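Local coordinates for LPG0439 HIT-related domain-containing protein (Legionella pneumophila subsp. pneumophila, PDB 5L0L) that is of unknown function but has a HIT-like domain that probably binds a phosphate-containing ligand, within a longer, probably membrane-bound protein, at residues 45-48 against 49-52; 74-77 against 78-81; 102-105 against 106-109; 172-176 against 177-181; 183-186 against 187-191. All coordinates share one frame; numbering follows the deposited sequence.

Interaction 1 of 5, residues 45-48 against 49-52; sequences DCRG and YRII
An Asx turn running into a type II beta-turn brings Asp45 and Arg50 together, and their salt bridge joins a network in which one carboxylate serves two arginines. Asp45 OD1 accepts from Arg47 N at 3.3 Å, which closes the Asx turn, and the next residues form the beta-turn, whose Tyr49 N to Cys46 O bond (3.1 Å) is weak. Arg50 N reaches back to Arg47 O at 3.2 Å. Arg47 grips the carboxylate side-on: NE lies 3.0 Å from Asp45 OD1 on its syn side, and NH2 lies 2.9 Å from Asp45 OD2. Arg50 comes from the other flank, its NH1 meeting the anti lone pair of Asp45 OD2 at 2.8 Å with the two planes turned 77° apart. The CG of Asp45 stands anti to the backbone N (chi1 -170°), which swings the carboxylate between the two guanidinium groups. OD2 takes one N-H from each arginine, while OD1 takes NE and N of Arg47 and also Ile172 N. A water bridges Asp45 O and Arg50 O. Arg47 NH2 is also held by Asp157 O, and Arg50 NH1 by Leu158 O. The whole buried turn leads into strand 51-58, beside strand 128-134, where Arg50 lies on His130 and Trp132, while Tyr49 and Ile51 face Phe186 of helix 176-194 and Ile51 also meets Met86 of helix 73-92.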
loop_
_atom_site.group_PDB
_atom_site.type_symbol
_atom_site.label_atom_id
_atom_site.label_comp_id
_atom_site.label_asym_id
_atom_site.label_seq_id
_atom_site.Cartn_x
_atom_site.Cartn_y
_atom_site.Cartn_z
ATOM N N ASP A 45 -13.100 -10.722 7.372
ATOM C CA ASP A 45 -13.713 -9.917 6.346
ATOM C C ASP A 45 -13.416 -10.529 4.975
ATOM O O ASP A 45 -12.278 -10.508 4.520
ATOM C CB ASP A 45 -13.169 -8.482 6.422
ATOM C CG ASP A 45 -13.942 -7.510 5.533
ATOM O OD1 ASP A 45 -15.038 -7.853 5.011
ATOM O OD2 ASP A 45 -13.446 -6.373 5.373
ATOM N N CYS A 46 -14.469 -11.046 4.329
ATOM C CA CYS A 46 -14.363 -11.665 3.013
ATOM C C CYS A 46 -14.510 -10.702 1.873
ATOM O O CYS A 46 -14.249 -11.075 0.723
ATOM C CB CYS A 46 -15.408 -12.784 2.847
ATOM S SG CYS A 46 -17.131 -12.274 2.832
ATOM N N ARG A 47 -14.902 -9.451 2.152
ATOM C CA ARG A 47 -15.107 -8.487 1.067
ATOM C C ARG A 47 -13.823 -8.284 0.249
ATOM O O ARG A 47 -12.719 -8.156 0.813
ATOM C CB ARG A 47 -15.556 -7.134 1.587
ATOM C CG ARG A 47 -16.887 -7.178 2.345
ATOM C CD ARG A 47 -17.244 -5.831 2.919
ATOM N NE ARG A 47 -16.178 -5.376 3.809
ATOM C CZ ARG A 47 -15.770 -4.118 3.959
ATOM N NH1 ARG A 47 -16.367 -3.112 3.335
ATOM N NH2 ARG A 47 -14.775 -3.867 4.772
ATOM N N GLY A 48 -13.984 -8.241 -1.068
ATOM C CA GLY A 48 -12.879 -8.048 -1.987
ATOM C C GLY A 48 -11.839 -9.178 -1.990
ATOM O O GLY A 48 -10.736 -8.987 -2.496
ATOM N N TYR A 49 -12.202 -10.334 -1.449
ATOM C CA TYR A 49 -11.268 -11.432 -1.208
ATOM C C TYR A 49 -10.009 -10.931 -0.483
ATOM O O TYR A 49 -8.898 -11.248 -0.880
ATOM C CB TYR A 49 -10.900 -12.147 -2.535
ATOM C CG TYR A 49 -12.031 -12.536 -3.473
ATOM C CD1 TYR A 49 -13.313 -12.865 -3.004
ATOM C CD2 TYR A 49 -11.820 -12.584 -4.832
ATOM C CE1 TYR A 49 -14.322 -13.220 -3.882
ATOM C CE2 TYR A 49 -12.808 -12.992 -5.718
ATOM C CZ TYR A 49 -14.058 -13.298 -5.252
ATOM O OH TYR A 49 -15.043 -13.639 -6.116
ATOM N N ARG A 50 -10.192 -10.112 0.568
ATOM C CA ARG A 50 -9.059 -9.526 1.285
ATOM C C ARG A 50 -8.048 -10.578 1.724
ATOM O O ARG A 50 -8.449 -11.624 2.295
ATOM C CB ARG A 50 -9.530 -8.805 2.540
ATOM C CG ARG A 50 -10.022 -7.408 2.358
ATOM C CD ARG A 50 -10.598 -6.889 3.681
ATOM N NE ARG A 50 -9.554 -6.547 4.632
ATOM C CZ ARG A 50 -9.739 -5.787 5.726
ATOM N NH1 ARG A 50 -10.952 -5.368 6.082
ATOM N NH2 ARG A 50 -8.689 -5.472 6.480
ATOM N N ILE A 51 -6.764 -10.282 1.512
ATOM C CA ILE A 51 -5.671 -11.029 2.128
ATOM C C ILE A 51 -4.878 -10.137 3.078
ATOM O O ILE A 51 -4.945 -8.907 3.007
ATOM C CB ILE A 51 -4.712 -11.650 1.096
ATOM C CG1 ILE A 51 -4.064 -10.568 0.244
ATOM C CG2 ILE A 51 -5.441 -12.722 0.286
ATOM C CD1 ILE A 51 -2.926 -11.055 -0.624
ATOM N N ILE A 52 -4.166 -10.780 3.990
ATOM C CA ILE A 52 -3.163 -10.116 4.841
ATOM C C ILE A 52 -1.814 -10.737 4.485
ATOM O O ILE A 52 -1.677 -11.964 4.426
ATOM C CB ILE A 52 -3.443 -10.345 6.321
ATOM C CG1 ILE A 52 -4.856 -9.865 6.692
ATOM C CG2 ILE A 52 -2.387 -9.645 7.198
ATOM C CD1 ILE A 52 -5.339 -10.374 8.042
HETATM O O HOH W 1 -10.935 -12.448 2.896
#

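Interaction 2 of 5, residues 74-77 against 78-81; sequences SEQR and GLND
Two successive turns of helix 73-92 meet here, in the long helix that packs on the antiparallel sheet of the HIT-like domain, and Gln76 and Asn80 are the side chains that come together along it. The backbone is regular: Gly78 N bonds to Ser74 O (2.9 Å), Leu79 N to Glu75 O (3.1 Å), Asn80 N to Gln76 O (3.0 Å) and Asp81 N to Arg77 O (2.9 Å). Gln76 starts out with CG opposite its own amide nitrogen (chi1 177°) and then bends at chi2 (74°), which carries the amide forward along the helix, toward Asn80. Its OE1 comes 3.1 Å from Asn80 OD1, an approach of two acceptors that is no bond; the two amide planes are 50° apart. Gln76 OE1 has its donor in Gln101 NE2, and Leu79 CD2 lies alongside that oxygen at 3.9 Å. Asp81 folds back over its own turn, CG 3.4 Å from Arg77 O. Its carboxylate is not in contact with the Arg77 guanidinium of the same chain but makes a salt bridge with Arg32. Toward the second subunit the helix offers Ser74 OG, bonded to Glu202 of that subunit, while Arg77 and Asp81 form weak, long ion pairs with Asp81 and Arg77 of the second subunit. A long helix packed on an antiparallel sheet, with its other side turned to a second subunit, is consistent with the alpha/beta HIT-like fold and its dimers.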
loop_
_atom_site.group_PDB
_atom_site.type_symbol
_atom_site.label_atom_id
_atom_site.label_comp_id
_atom_site.label_asym_id
_atom_site.label_seq_id
_atom_site.Cartn_x
_atom_site.Cartn_y
_atom_site.Cartn_z
ATOM N N SER A 74 15.176 -3.692 4.765
ATOM C CA SER A 74 15.069 -5.023 4.132
ATOM C C SER A 74 13.735 -5.714 4.440
ATOM O O SER A 74 13.173 -6.381 3.569
ATOM C CB SER A 74 16.160 -5.969 4.586
ATOM O OG SER A 74 17.407 -5.330 4.429
ATOM N N GLU A 75 13.283 -5.583 5.678
ATOM C CA GLU A 75 12.012 -6.177 6.099
ATOM C C GLU A 75 10.849 -5.553 5.339
ATOM O O GLU A 75 9.979 -6.267 4.823
ATOM C CB GLU A 75 11.839 -6.057 7.635
ATOM C CG GLU A 75 12.817 -6.952 8.407
ATOM C CD GLU A 75 12.934 -6.682 9.900
ATOM O OE1 GLU A 75 12.608 -5.568 10.376
ATOM O OE2 GLU A 75 13.348 -7.615 10.611
ATOM N N GLN A 76 10.836 -4.225 5.267
ATOM C CA GLN A 76 9.814 -3.514 4.502
ATOM C C GLN A 76 9.871 -3.852 3.013
ATOM O O GLN A 76 8.835 -4.057 2.338
ATOM C CB GLN A 76 9.946 -1.998 4.727
ATOM C CG GLN A 76 8.957 -1.161 3.907
ATOM C CD GLN A 76 7.539 -1.251 4.465
ATOM O OE1 GLN A 76 6.644 -1.969 3.917
ATOM N NE2 GLN A 76 7.325 -0.588 5.552
ATOM N N ARG A 77 11.088 -3.891 2.478
ATOM C CA ARG A 77 11.258 -4.190 1.079
ATOM C C ARG A 77 10.719 -5.585 0.729
ATOM O O ARG A 77 10.097 -5.771 -0.314
ATOM C CB ARG A 77 12.727 -4.088 0.676
ATOM C CG ARG A 77 12.864 -4.010 -0.819
ATOM C CD ARG A 77 14.283 -4.196 -1.260
ATOM N NE ARG A 77 14.349 -3.951 -2.694
ATOM C CZ ARG A 77 15.427 -4.162 -3.424
ATOM N NH1 ARG A 77 15.393 -3.883 -4.729
ATOM N NH2 ARG A 77 16.520 -4.630 -2.855
ATOM N N GLY A 78 10.995 -6.549 1.597
ATOM C CA GLY A 78 10.524 -7.923 1.398
ATOM C C GLY A 78 8.993 -7.999 1.428
ATOM O O GLY A 78 8.414 -8.687 0.612
ATOM N N LEU A 79 8.367 -7.294 2.366
ATOM C CA LEU A 79 6.883 -7.211 2.419
ATOM C C LEU A 79 6.360 -6.710 1.088
ATOM O O LEU A 79 5.431 -7.270 0.507
ATOM C CB LEU A 79 6.423 -6.290 3.550
ATOM C CG LEU A 79 4.915 -6.328 3.825
ATOM C CD1 LEU A 79 4.553 -7.588 4.572
ATOM C CD2 LEU A 79 4.428 -5.142 4.616
ATOM N N ASN A 80 6.950 -5.628 0.612
ATOM C CA ASN A 80 6.522 -5.012 -0.634
ATOM C C ASN A 80 6.783 -5.877 -1.862
ATOM O O ASN A 80 6.033 -5.809 -2.819
ATOM C CB ASN A 80 7.161 -3.626 -0.776
ATOM C CG ASN A 80 6.561 -2.617 0.190
ATOM O OD1 ASN A 80 5.779 -2.962 1.072
ATOM N ND2 ASN A 80 6.867 -1.359 -0.004
ATOM N N ASP A 81 7.853 -6.676 -1.839
ATOM C CA ASP A 81 8.086 -7.649 -2.925
ATOM C C ASP A 81 6.994 -8.731 -2.933
ATOM O O ASP A 81 6.491 -9.111 -3.997
ATOM C CB ASP A 81 9.458 -8.328 -2.776
ATOM C CG ASP A 81 10.626 -7.438 -3.176
ATOM O OD1 ASP A 81 10.454 -6.357 -3.797
ATOM O OD2 ASP A 81 11.791 -7.858 -2.875
#

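Interaction 3 of 5, residues 102-105 against 106-109; sequences LGNN and SQSF. With SO4 (sulfate ion), chain C.
Gly103, with its positive phi of 86°, opens a tight 3-10 turn in which Ser106 N bonds to Gly103 O (3.1 Å) and Gln107 N to Asn104 O (3.2 Å), the first of these closing a type I beta-turn. The turn links strand 96-101 to strand 107-110 and lines a sulfate site that probably marks the ligand pocket of the HIT-like domain. Two backbone amides of the turn point to the sulfate, which probably comes from the crystallisation liquor: Gly103 N donates to sulfate O3 at 2.8 Å, and Asn105 N to sulfate O2, also at 2.8 Å. His128 and His130, alternate residues of strand 128-134 as in the histidine-triad motif, bind the same ion, consistent with a phosphate site as in HIT relatives. Among the side chains, Gln107 does most of the touching. With CG beside the backbone N (chi1 -67°) and the chain extended beyond it, Gln107 reaches back across the turn, laying CD 3.1 Å from Gly103 O and sending NE2 to a weak bond with Leu102 O at 3.4 Å. The Gln107 amide stands nearly perpendicular, at 85°, to that of Asn104. Asn104 OD1 also accepts from Gln98 NE2 of the second subunit, so this corner lies at the subunit interface, whereas Asn105 OD1 is held within the chain by Lys161 N. Between the two amides sits one water, which donates to Asn104 OD1 at 2.8 Å and to Gln107 OE1 at 2.7 Å.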
loop_
_atom_site.group_PDB
_atom_site.type_symbol
_atom_site.label_atom_id
_atom_site.label_comp_id
_atom_site.label_asym_id
_atom_site.label_seq_id
_atom_site.Cartn_x
_atom_site.Cartn_y
_atom_site.Cartn_z
ATOM N N LEU A 102 -1.271 -0.079 7.017
ATOM C CA LEU A 102 -1.896 0.854 7.950
ATOM C C LEU A 102 -1.376 0.596 9.350
ATOM O O LEU A 102 -0.478 1.298 9.806
ATOM C CB LEU A 102 -3.428 0.800 7.851
ATOM C CG LEU A 102 -4.054 1.107 6.503
ATOM C CD1 LEU A 102 -5.589 1.106 6.600
ATOM C CD2 LEU A 102 -3.612 2.419 5.882
ATOM N N GLY A 103 -1.915 -0.410 10.027
ATOM C CA GLY A 103 -1.569 -0.661 11.430
ATOM C C GLY A 103 -2.375 0.112 12.461
ATOM O O GLY A 103 -1.991 0.099 13.645
ATOM N N ASN A 104 -3.502 0.736 12.070
ATOM C CA ASN A 104 -4.267 1.559 13.003
ATOM C C ASN A 104 -4.751 0.779 14.232
ATOM O O ASN A 104 -4.841 1.336 15.350
ATOM C CB ASN A 104 -5.482 2.149 12.338
ATOM C CG ASN A 104 -5.125 3.088 11.200
ATOM O OD1 ASN A 104 -4.206 3.919 11.309
ATOM N ND2 ASN A 104 -5.815 2.916 10.098
ATOM N N ASN A 105 -5.056 -0.499 14.018
ATOM C CA ASN A 105 -5.604 -1.298 15.113
ATOM C C ASN A 105 -4.585 -1.725 16.161
ATOM O O ASN A 105 -4.982 -2.361 17.129
ATOM C CB ASN A 105 -6.348 -2.517 14.560
ATOM C CG ASN A 105 -7.577 -2.122 13.796
ATOM O OD1 ASN A 105 -8.126 -1.032 13.984
ATOM N ND2 ASN A 105 -8.043 -3.015 12.942
ATOM N N SER A 106 -3.312 -1.442 15.964
ATOM C CA SER A 106 -2.273 -1.650 16.983
ATOM C C SER A 106 -1.502 -0.343 17.260
ATOM O O SER A 106 -0.356 -0.364 17.722
ATOM C CB SER A 106 -1.324 -2.768 16.536
ATOM O OG SER A 106 -0.719 -2.507 15.282
ATOM N N GLN A 107 -2.129 0.795 16.982
ATOM C CA GLN A 107 -1.536 2.114 17.237
ATOM C C GLN A 107 -2.512 2.963 18.046
ATOM O O GLN A 107 -3.716 2.906 17.827
ATOM C CB GLN A 107 -1.182 2.813 15.926
ATOM C CG GLN A 107 -0.061 2.128 15.144
ATOM C CD GLN A 107 0.001 2.487 13.683
ATOM O OE1 GLN A 107 -0.633 3.439 13.220
ATOM N NE2 GLN A 107 0.730 1.681 12.919
ATOM N N SER A 108 -2.006 3.739 19.020
ATOM C CA SER A 108 -2.881 4.570 19.838
ATOM C C SER A 108 -2.158 5.892 20.189
ATOM O O SER A 108 -0.980 6.057 19.905
ATOM C CB SER A 108 -3.337 3.812 21.098
ATOM O OG SER A 108 -2.196 3.489 21.872
ATOM N N PHE A 109 -2.919 6.844 20.707
ATOM C CA PHE A 109 -2.429 8.166 20.982
ATOM C C PHE A 109 -2.948 8.628 22.350
ATOM O O PHE A 109 -4.109 8.432 22.660
ATOM C CB PHE A 109 -2.885 9.140 19.896
ATOM C CG PHE A 109 -2.272 10.491 20.006
ATOM C CD1 PHE A 109 -0.910 10.670 19.796
ATOM C CD2 PHE A 109 -3.051 11.587 20.330
ATOM C CE1 PHE A 109 -0.330 11.923 19.910
ATOM C CE2 PHE A 109 -2.474 12.854 20.425
ATOM C CZ PHE A 109 -1.107 13.017 20.228
HETATM S S SO4 C . -4.630 -2.829 10.637
HETATM O O1 SO4 C . -4.428 -4.285 10.892
HETATM O O2 SO4 C . -4.411 -2.249 11.956
HETATM O O3 SO4 C . -3.625 -2.605 9.605
HETATM O O4 SO4 C . -6.040 -2.930 10.235
HETATM O O HOH W 2 -2.729 5.157 13.284
#

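Interaction 4 of 5, residues 172-176 against 177-181; sequences IKWNE and EELKA
Hydrogen bonds accepted by Asn175 hold the first turn of helix 176-194. Asn175 OD1 accepts from Glu178 N at 2.9 Å, with the donor in the amide's carbonyl plane, and Asn175 O takes Leu179 N, also at 2.9 Å. The CG of Asn175 lies across from the backbone N (chi1 168°), turning OD1 over the amides at the start of the helix. The reciprocal link runs through a water, which accepts from Asn175 N (2.9 Å) and donates to Glu178 OE1 (2.7 Å), a solvent-mediated counterpart of the return bond in a capping box. Asn175 is thus the N-cap, and the residue before it, Trp174, pairs with Leu179 four places into the helix as a hydrophobic staple.

The apolar part of that staple is a CH-pi contact. Leu179 CD1 stands 3.8 Å from the centroid of the Trp174 five-membered ring, only 7° from its normal, while Trp174 CE3 reaches 3.8 Å from Leu179 CB. Trp174 NE1 is bonded to Asn42 O, which fixes the rotation of the indole.

Charged groups gather toward the solvent. In one of two conformers of Glu176, and so with some doubt, OE2 meets Lys180 NZ at 3.0 Å through the anti lone pair, the two chains lying side by side. Glu178 OE1, beyond its water, forms a salt bridge with Arg148.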
loop_
_atom_site.group_PDB
_atom_site.type_symbol
_atom_site.label_atom_id
_atom_site.label_comp_id
_atom_site.label_asym_id
_atom_site.label_seq_id
_atom_site.Cartn_x
_atom_site.Cartn_y
_atom_site.Cartn_z
ATOM N N ILE A 172 -17.614 -8.421 6.599
ATOM C CA ILE A 172 -18.503 -9.556 6.376
ATOM C C ILE A 172 -17.757 -10.856 6.686
ATOM O O ILE A 172 -16.761 -11.178 6.023
ATOM C CB ILE A 172 -19.063 -9.589 4.941
ATOM C CG1 ILE A 172 -19.893 -8.308 4.739
ATOM C CG2 ILE A 172 -19.910 -10.851 4.719
ATOM C CD1 ILE A 172 -20.444 -8.139 3.369
ATOM N N LYS A 173 -18.280 -11.609 7.662
ATOM C CA LYS A 173 -17.658 -12.860 8.077
ATOM C C LYS A 173 -17.756 -13.886 6.959
ATOM O O LYS A 173 -18.676 -13.842 6.140
ATOM C CB LYS A 173 -18.341 -13.443 9.332
ATOM C CG LYS A 173 -18.187 -12.562 10.548
ATOM C CD LYS A 173 -17.073 -12.997 11.511
ATOM C CE LYS A 173 -17.212 -12.307 12.867
ATOM N NZ LYS A 173 -15.936 -11.597 13.219
ATOM N N TRP A 174 -16.786 -14.780 6.906
ATOM C CA TRP A 174 -16.752 -15.823 5.868
ATOM C C TRP A 174 -17.822 -16.899 6.075
ATOM O O TRP A 174 -17.934 -17.467 7.161
ATOM C CB TRP A 174 -15.374 -16.532 5.848
ATOM C CG TRP A 174 -14.369 -15.879 5.050
ATOM C CD1 TRP A 174 -13.295 -15.176 5.504
ATOM C CD2 TRP A 174 -14.285 -15.860 3.624
ATOM N NE1 TRP A 174 -12.568 -14.682 4.447
ATOM C CE2 TRP A 174 -13.144 -15.101 3.281
ATOM C CE3 TRP A 174 -15.079 -16.392 2.595
ATOM C CZ2 TRP A 174 -12.764 -14.880 1.948
ATOM C CZ3 TRP A 174 -14.707 -16.167 1.300
ATOM C CH2 TRP A 174 -13.560 -15.425 0.974
ATOM N N ASN A 175 -18.579 -17.205 5.036
ATOM C CA ASN A 175 -19.265 -18.497 4.931
ATOM C C ASN A 175 -18.151 -19.570 4.759
ATOM O O ASN A 175 -17.200 -19.354 3.971
ATOM C CB ASN A 175 -20.187 -18.461 3.703
ATOM C CG ASN A 175 -20.742 -19.821 3.319
ATOM O OD1 ASN A 175 -20.088 -20.613 2.609
ATOM N ND2 ASN A 175 -21.961 -20.104 3.782
ATOM N N GLU A 176 -18.353 -20.741 5.382
ATOM C CA GLU A 176 -17.356 -21.848 5.388
ATOM C C GLU A 176 -17.058 -22.407 3.987
ATOM O O GLU A 176 -15.876 -22.526 3.638
ATOM C CB GLU A 176 -17.750 -22.998 6.356
ATOM C CG GLU A 176 -16.603 -23.991 6.640
ATOM C CD GLU A 176 -16.972 -25.228 7.475
ATOM O OE1 GLU A 176 -17.968 -25.202 8.244
ATOM O OE2 GLU A 176 -16.239 -26.266 7.377
ATOM N N GLU A 177 -18.078 -22.761 3.193
ATOM C CA GLU A 177 -17.808 -23.290 1.862
ATOM C C GLU A 177 -17.201 -22.255 0.939
ATOM O O GLU A 177 -16.336 -22.586 0.117
ATOM C CB GLU A 177 -19.074 -23.919 1.293
ATOM C CG GLU A 177 -19.438 -25.171 2.070
ATOM C CD GLU A 177 -18.292 -26.177 2.207
ATOM O OE1 GLU A 177 -17.682 -26.574 1.173
ATOM O OE2 GLU A 177 -17.995 -26.593 3.369
ATOM N N GLU A 178 -17.605 -20.998 1.109
ATOM C CA GLU A 178 -17.035 -19.929 0.287
ATOM C C GLU A 178 -15.556 -19.689 0.603
ATOM O O GLU A 178 -14.762 -19.499 -0.308
ATOM C CB GLU A 178 -17.829 -18.619 0.457
ATOM C CG GLU A 178 -19.225 -18.747 -0.131
ATOM C CD GLU A 178 -20.090 -17.516 0.057
ATOM O OE1 GLU A 178 -19.592 -16.412 0.389
ATOM O OE2 GLU A 178 -21.317 -17.673 -0.152
ATOM N N LEU A 179 -15.217 -19.748 1.884
ATOM C CA LEU A 179 -13.817 -19.615 2.322
ATOM C C LEU A 179 -12.970 -20.716 1.683
ATOM O O LEU A 179 -11.901 -20.452 1.120
ATOM C CB LEU A 179 -13.701 -19.663 3.829
ATOM C CG LEU A 179 -12.283 -19.680 4.426
ATOM C CD1 LEU A 179 -11.479 -18.461 3.975
ATOM C CD2 LEU A 179 -12.408 -19.777 5.941
ATOM N N LYS A 180 -13.463 -21.939 1.774
ATOM C CA LYS A 180 -12.732 -23.069 1.177
ATOM C C LYS A 180 -12.528 -22.887 -0.342
ATOM O O LYS A 180 -11.443 -23.148 -0.852
ATOM C CB LYS A 180 -13.441 -24.385 1.477
ATOM C CG LYS A 180 -13.310 -24.814 2.918
ATOM C CD LYS A 180 -13.900 -26.241 3.050
ATOM C CE LYS A 180 -14.875 -26.472 4.170
ATOM N NZ LYS A 180 -14.274 -27.223 5.310
ATOM N N ALA A 181 -13.562 -22.443 -1.049
ATOM C CA ALA A 181 -13.478 -22.220 -2.503
ATOM C C ALA A 181 -12.458 -21.111 -2.835
ATOM O O ALA A 181 -11.669 -21.237 -3.744
ATOM C CB ALA A 181 -14.847 -21.854 -3.060
HETATM O O HOH W 3 -18.655 -15.476 2.725
#

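Interaction 5 of 5, residues 183-186 against 187-191; sequences LAMF and KLKLA
Residues Leu183 to Phe186 give up their carbonyl oxygens, one by one, to the amides of Lys187 to Leu190, the i to i+4 pattern of an alpha-helix. The Leu183 O to Lys187 N bond is 2.9 Å long, Ala184 O to Leu188 N is 3.0 Å, Met185 O to Lys189 N is 2.9 Å and Phe186 O to Leu190 N is 3.0 Å. The next turn continues in the same way, Ala191 N meeting Lys187 O at 2.8 Å. Two other polar groups find partners away from the helix itself: Lys187 NZ donates to His212 O, and Lys189 O accepts from Lys92 NZ as well.

Side chains add apolar contact along the outer flank. Selenomethionine Met185 bends at chi2 (60°) and chi3, which carries SE to 3.9 Å from Lys189 CE, the two chains lying side by side, and to 4.3 Å from Leu188 CD2. On the sheet side Lys187, its chain extended, passes Leu183 O with CG at 3.4 Å. There too Leu190 packs on Met86 and Val89 of helix 73-92 and on Ala27 of strand 25-31, and Phe186 meets Tyr90 edge-to-face. Leu183, Phe186 and Leu190 are buried against the sheet and helix 73-92, while Ala184 and Leu188 are exposed, as in a helix packed on the antiparallel sheet of an alpha/beta HIT-like domain.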
loop_
_atom_site.group_PDB
_atom_site.type_symbol
_atom_site.label_atom_id
_atom_site.label_comp_id
_atom_site.label_asym_id
_atom_site.label_seq_id
_atom_site.Cartn_x
_atom_site.Cartn_y
_atom_site.Cartn_z
ATOM N N LEU A 183 -9.979 -19.905 -1.028
ATOM C CA LEU A 183 -8.641 -20.403 -0.637
ATOM C C LEU A 183 -8.043 -21.290 -1.711
ATOM O O LEU A 183 -6.922 -21.064 -2.170
ATOM C CB LEU A 183 -8.724 -21.220 0.655
ATOM C CG LEU A 183 -8.751 -20.556 2.026
ATOM C CD1 LEU A 183 -9.014 -21.562 3.128
ATOM C CD2 LEU A 183 -7.441 -19.850 2.331
ATOM N N ALA A 184 -8.811 -22.286 -2.138
ATOM C CA ALA A 184 -8.342 -23.211 -3.176
ATOM C C ALA A 184 -7.959 -22.455 -4.448
ATOM O O ALA A 184 -6.931 -22.772 -5.066
ATOM C CB ALA A 184 -9.423 -24.263 -3.460
HETATM N N MSE A 185 -8.753 -21.455 -4.852
HETATM C CA MSE A 185 -8.447 -20.725 -6.086
HETATM C C MSE A 185 -7.252 -19.820 -5.930
HETATM O O MSE A 185 -6.453 -19.701 -6.860
HETATM C CB MSE A 185 -9.673 -19.977 -6.602
HETATM C CG MSE A 185 -9.512 -19.425 -8.005
HETATM SE SE MSE A 185 -9.142 -20.822 -9.348
HETATM C CE MSE A 185 -10.871 -21.518 -9.626
ATOM N N PHE A 186 -7.112 -19.157 -4.769
ATOM C CA PHE A 186 -5.904 -18.348 -4.529
ATOM C C PHE A 186 -4.646 -19.220 -4.600
ATOM O O PHE A 186 -3.665 -18.837 -5.242
ATOM C CB PHE A 186 -5.965 -17.586 -3.217
ATOM C CG PHE A 186 -6.531 -16.191 -3.359
ATOM C CD1 PHE A 186 -7.875 -16.004 -3.608
ATOM C CD2 PHE A 186 -5.718 -15.070 -3.257
ATOM C CE1 PHE A 186 -8.415 -14.727 -3.759
ATOM C CE2 PHE A 186 -6.255 -13.782 -3.388
ATOM C CZ PHE A 186 -7.605 -13.614 -3.633
ATOM N N LYS A 187 -4.699 -20.396 -3.972
ATOM C CA LYS A 187 -3.547 -21.318 -4.019
ATOM C C LYS A 187 -3.205 -21.744 -5.451
ATOM O O LYS A 187 -2.052 -21.702 -5.854
ATOM C CB LYS A 187 -3.798 -22.555 -3.161
ATOM C CG LYS A 187 -3.774 -22.292 -1.680
ATOM C CD LYS A 187 -4.163 -23.519 -0.903
ATOM C CE LYS A 187 -4.264 -23.250 0.592
ATOM N NZ LYS A 187 -4.710 -24.453 1.344
ATOM N N LEU A 188 -4.218 -22.116 -6.215
ATOM C CA LEU A 188 -4.015 -22.535 -7.586
ATOM C C LEU A 188 -3.461 -21.417 -8.460
ATOM O O LEU A 188 -2.497 -21.635 -9.206
ATOM C CB LEU A 188 -5.289 -23.127 -8.187
ATOM C CG LEU A 188 -5.148 -23.618 -9.634
ATOM C CD1 LEU A 188 -4.074 -24.681 -9.751
ATOM C CD2 LEU A 188 -6.487 -24.143 -10.142
ATOM N N LYS A 189 -4.051 -20.220 -8.374
ATOM C CA LYS A 189 -3.587 -19.123 -9.207
ATOM C C LYS A 189 -2.143 -18.743 -8.833
ATOM O O LYS A 189 -1.342 -18.449 -9.704
ATOM C CB LYS A 189 -4.520 -17.905 -9.128
ATOM C CG LYS A 189 -5.901 -18.114 -9.743
ATOM C CD LYS A 189 -5.848 -18.523 -11.183
ATOM C CE LYS A 189 -7.203 -18.566 -11.889
ATOM N NZ LYS A 189 -6.943 -19.309 -13.164
ATOM N N LEU A 190 -1.817 -18.783 -7.554
ATOM C CA LEU A 190 -0.454 -18.498 -7.123
ATOM C C LEU A 190 0.516 -19.561 -7.618
ATOM O O LEU A 190 1.596 -19.236 -8.151
ATOM C CB LEU A 190 -0.396 -18.370 -5.606
ATOM C CG LEU A 190 0.988 -18.102 -4.998
ATOM C CD1 LEU A 190 1.627 -16.859 -5.567
ATOM C CD2 LEU A 190 0.862 -18.053 -3.488
ATOM N N ALA A 191 0.118 -20.829 -7.473
ATOM C CA ALA A 191 0.981 -21.937 -7.908
ATOM C C ALA A 191 1.201 -21.856 -9.416
ATOM O O ALA A 191 2.338 -22.059 -9.879
ATOM C CB ALA A 191 0.413 -23.283 -7.496
#

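Overall arrangement
Interactions 1 and 4 are fastened to one another, since Cys46 N lies 2.9 Å from Ile172 O and Cys46 CB packs on Trp174 CE2 at 3.3 Å, so the turn before strand 51-58 lies directly against the loop that leads into helix 176-194. Interaction 5 continues that helix and meets interaction 1 where Phe186 CZ comes 3.8 Å from Tyr49 CB. Interaction 3 holds the sulfate, and the Arg50 side chain of interaction 1 approaches it to about 5 Å, which places both near the probable ligand pocket. Interactions 2 and 3, whose centres are about 20 Å apart, both touch the second subunit. Interactions 3 and 5, about 31 Å between centres, lie on opposite sides of the chain's centre.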